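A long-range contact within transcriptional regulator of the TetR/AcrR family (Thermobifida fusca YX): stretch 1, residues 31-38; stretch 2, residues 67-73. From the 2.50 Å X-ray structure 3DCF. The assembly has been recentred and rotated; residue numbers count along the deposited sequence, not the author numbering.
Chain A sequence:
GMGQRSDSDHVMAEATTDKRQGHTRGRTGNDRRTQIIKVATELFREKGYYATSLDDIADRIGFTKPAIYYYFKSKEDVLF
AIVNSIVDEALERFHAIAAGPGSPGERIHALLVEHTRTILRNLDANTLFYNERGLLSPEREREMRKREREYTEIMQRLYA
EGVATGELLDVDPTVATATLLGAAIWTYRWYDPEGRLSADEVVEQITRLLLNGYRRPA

Stretch 1 31-38: DRRTQIIK
Stretch 2 67-73: AIYYYFK

I36 is the centre of this contact. It is buried, and its CA-to-CB bond points toward the second stretch. Its chi1 is m (-70°) and its chi2 is t (162°). I36 CD1 lies 3.9 Å from I68 CD1 and 3.8 Å from Y71 CD2. I36 CG2 lies 3.5 Å from F72 CE2. A branched aliphatic side chain suits the place, because it fills the space among a second isoleucine and two aromatic rings.

I68 is also buried. Its CA-to-CB bond points sideways, but chi1 m (-64°) and chi2 m (-64°) bring the end of the side chain nearer to I36. The CA-to-CB bonds of F72 and Y71 point toward the first stretch. They share the same rotamer, chi1 m (-57°) with chi2 -77°. F72 is buried and Y71 partly exposed, and each has nearly 90 Å² covered by the first stretch. I37 adds a looser contact at the F72 ring, with I37 CG1 4.2 Å from F72 CZ. Its CA-to-CB bond is sideways, and chi1 m (-64°) with chi2 t (167°) brings its end closer.

The backbones run as follows. Residues 33-38 are helical, with phi/psi near -60/-45. I36 N donates a hydrogen bond to R32 O at 2.7 Å, I37 N to R33 O at 2.8 Å and K38 N to T34 O at 3.0 Å. The second stretch begins within a helix, with phi/psi near -60/-40 for residues 67-70 and -88/-48 at Y71. Its axis passes 11.0 Å from that of the first. The N-to-C directions differ by 97°, so the helices cross nearly at right angles. CA of R33 is 6.7 Å from CA of Y71, and CA of I36 is 8.6 Å from CA of I68. F72 N donates a hydrogen bond to I68 O at 2.7 Å; Y71 N also donates to I68 O, in a weak hydrogen bond of 3.1 Å. At F72 the chain is extended, with phi/psi -139/126. K73 is exposed and out of reach of the first stretch; K73 NZ donates a hydrogen bond to Y69 O at 2.7 Å.

Toward the edge, two arginines lie beside the aromatic residues. R33 is extended, with chi1, chi2 and chi3 all t (-167°, 176°, -165°) and chi4 -83°. Its CA-to-CB bond points sideways. R33 CB is 4.4 Å from Y71 CD1, while R33 NH2 reaches 3.7 Å from F72 CE1. That ring atom lies over one face of the guanidinium. A long side chain can thus bring its flat guanidinium beside F72 while the residue stays partly exposed.

The CA-to-CB bond of R32 points toward the second stretch, with chi1 m (-60°), chi2 t (156°) and chi3 t (173°). R32 CD is 3.3 Å from Y71 OH. Tyrosine suits this place: its ring meets I36, and its hydroxyl meets R32. The end of the R32 guanidinium is not modelled. No hydrogen bond joins the stretches among the modelled atoms. The contact buries 376 Å², both sides summed, and rests mainly on apolar packing.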

# COMPACT_ATOMS: atom_id res chain seq x y z
N ASP A 31 21.83 -11.48 -26.18
CA ASP A 31 21.33 -12.29 -27.33
C ASP A 31 20.45 -13.50 -26.87
O ASP A 31 19.22 -13.47 -27.06
CB ASP A 31 22.47 -12.74 -28.31
CG ASP A 31 23.69 -13.37 -27.60
OD1 ASP A 31 24.08 -12.87 -26.52
OD2 ASP A 31 24.26 -14.35 -28.12
N ARG A 32 21.07 -14.52 -26.27
CA ARG A 32 20.39 -15.72 -25.76
C ARG A 32 19.72 -15.44 -24.40
O ARG A 32 18.71 -16.08 -24.07
CB ARG A 32 21.41 -16.86 -25.58
CG ARG A 32 22.16 -17.32 -26.87
CD ARG A 32 23.50 -17.98 -26.47
NE ARG A 32 24.24 -18.60 -27.57
CZ ARG A 32 25.42 -19.19 -27.41
N ARG A 33 20.28 -14.51 -23.62
CA ARG A 33 19.76 -14.09 -22.31
C ARG A 33 18.31 -13.60 -22.41
O ARG A 33 17.46 -14.07 -21.65
CB ARG A 33 20.65 -13.00 -21.69
CG ARG A 33 20.39 -12.73 -20.22
CD ARG A 33 21.38 -11.71 -19.65
NE ARG A 33 21.38 -11.69 -18.18
CZ ARG A 33 20.52 -11.02 -17.40
NH1 ARG A 33 19.52 -10.28 -17.90
NH2 ARG A 33 20.65 -11.11 -16.08
N THR A 34 18.05 -12.67 -23.35
CA THR A 34 16.69 -12.17 -23.65
C THR A 34 15.76 -13.31 -24.11
O THR A 34 14.58 -13.33 -23.75
CB THR A 34 16.69 -11.08 -24.76
OG1 THR A 34 17.39 -9.93 -24.30
CG2 THR A 34 15.27 -10.66 -25.16
N GLN A 35 16.31 -14.24 -24.89
CA GLN A 35 15.59 -15.43 -25.34
C GLN A 35 15.25 -16.29 -24.11
O GLN A 35 14.14 -16.81 -24.01
CB GLN A 35 16.40 -16.24 -26.37
CG GLN A 35 15.56 -17.10 -27.29
N ILE A 36 16.20 -16.41 -23.17
CA ILE A 36 16.00 -17.14 -21.91
C ILE A 36 14.96 -16.47 -21.00
O ILE A 36 14.12 -17.17 -20.41
CB ILE A 36 17.34 -17.38 -21.14
CG1 ILE A 36 18.22 -18.38 -21.89
CG2 ILE A 36 17.09 -17.95 -19.74
CD1 ILE A 36 19.67 -18.34 -21.47
N ILE A 37 14.99 -15.14 -20.89
CA ILE A 37 13.99 -14.40 -20.08
C ILE A 37 12.57 -14.56 -20.67
O ILE A 37 11.62 -14.80 -19.93
CB ILE A 37 14.35 -12.89 -19.89
CG1 ILE A 37 15.65 -12.71 -19.09
CG2 ILE A 37 13.22 -12.14 -19.15
CD1 ILE A 37 16.23 -11.29 -19.15
N LYS A 38 12.46 -14.43 -21.99
CA LYS A 38 11.18 -14.56 -22.71
C LYS A 38 10.60 -15.97 -22.59
O LYS A 38 9.41 -16.14 -22.27
CB LYS A 38 11.34 -14.17 -24.18
N ALA A 67 24.96 -25.21 -19.83
CA ALA A 67 24.85 -24.00 -20.66
C ALA A 67 23.98 -22.88 -20.02
O ALA A 67 24.32 -21.70 -20.15
CB ALA A 67 24.37 -24.35 -22.07
N ILE A 68 22.89 -23.25 -19.32
CA ILE A 68 22.01 -22.28 -18.61
C ILE A 68 22.68 -21.67 -17.35
O ILE A 68 22.42 -20.50 -17.04
CB ILE A 68 20.59 -22.89 -18.24
CG1 ILE A 68 19.78 -23.25 -19.48
CG2 ILE A 68 19.73 -21.94 -17.41
CD1 ILE A 68 19.39 -22.07 -20.39
N TYR A 69 23.52 -22.45 -16.65
CA TYR A 69 24.27 -21.95 -15.46
C TYR A 69 25.11 -20.70 -15.72
O TYR A 69 25.19 -19.83 -14.85
CB TYR A 69 25.17 -23.03 -14.81
CG TYR A 69 24.43 -24.11 -14.05
CD1 TYR A 69 23.63 -23.80 -12.95
CD2 TYR A 69 24.58 -25.46 -14.39
CE1 TYR A 69 22.94 -24.79 -12.23
CE2 TYR A 69 23.91 -26.47 -13.68
CZ TYR A 69 23.09 -26.13 -12.60
OH TYR A 69 22.44 -27.14 -11.92
N TYR A 70 25.73 -20.63 -16.90
CA TYR A 70 26.51 -19.46 -17.34
C TYR A 70 25.71 -18.17 -17.22
O TYR A 70 26.21 -17.17 -16.70
CB TYR A 70 26.99 -19.64 -18.80
CG TYR A 70 27.80 -18.48 -19.37
CD1 TYR A 70 29.16 -18.32 -19.07
CD2 TYR A 70 27.21 -17.55 -20.23
CE1 TYR A 70 29.92 -17.24 -19.61
CE2 TYR A 70 27.95 -16.47 -20.78
CZ TYR A 70 29.30 -16.33 -20.47
OH TYR A 70 30.03 -15.28 -20.99
N TYR A 71 24.45 -18.21 -17.67
CA TYR A 71 23.52 -17.07 -17.60
C TYR A 71 22.75 -17.01 -16.26
O TYR A 71 22.70 -15.94 -15.64
CB TYR A 71 22.56 -17.09 -18.80
CG TYR A 71 23.28 -17.09 -20.15
CD1 TYR A 71 23.84 -15.91 -20.68
CD2 TYR A 71 23.41 -18.27 -20.90
CE1 TYR A 71 24.51 -15.91 -21.93
CE2 TYR A 71 24.08 -18.28 -22.15
CZ TYR A 71 24.62 -17.09 -22.66
OH TYR A 71 25.28 -17.10 -23.87
N PHE A 72 22.18 -18.13 -15.82
CA PHE A 72 21.37 -18.19 -14.57
C PHE A 72 21.63 -19.44 -13.74
O PHE A 72 21.48 -20.55 -14.27
CB PHE A 72 19.87 -18.10 -14.90
CG PHE A 72 19.50 -16.87 -15.67
CD1 PHE A 72 19.40 -15.64 -15.02
CD2 PHE A 72 19.30 -16.93 -17.06
CE1 PHE A 72 19.08 -14.48 -15.73
CE2 PHE A 72 18.98 -15.77 -17.78
CZ PHE A 72 18.87 -14.54 -17.11
N LYS A 73 21.96 -19.27 -12.46
CA LYS A 73 22.25 -20.38 -11.52
C LYS A 73 21.08 -20.89 -10.66
O LYS A 73 21.22 -21.89 -9.95
CB LYS A 73 23.48 -20.06 -10.65
CG LYS A 73 24.74 -20.04 -11.51
CD LYS A 73 25.98 -19.61 -10.77
CE LYS A 73 27.21 -19.81 -11.66
NZ LYS A 73 27.09 -19.14 -12.99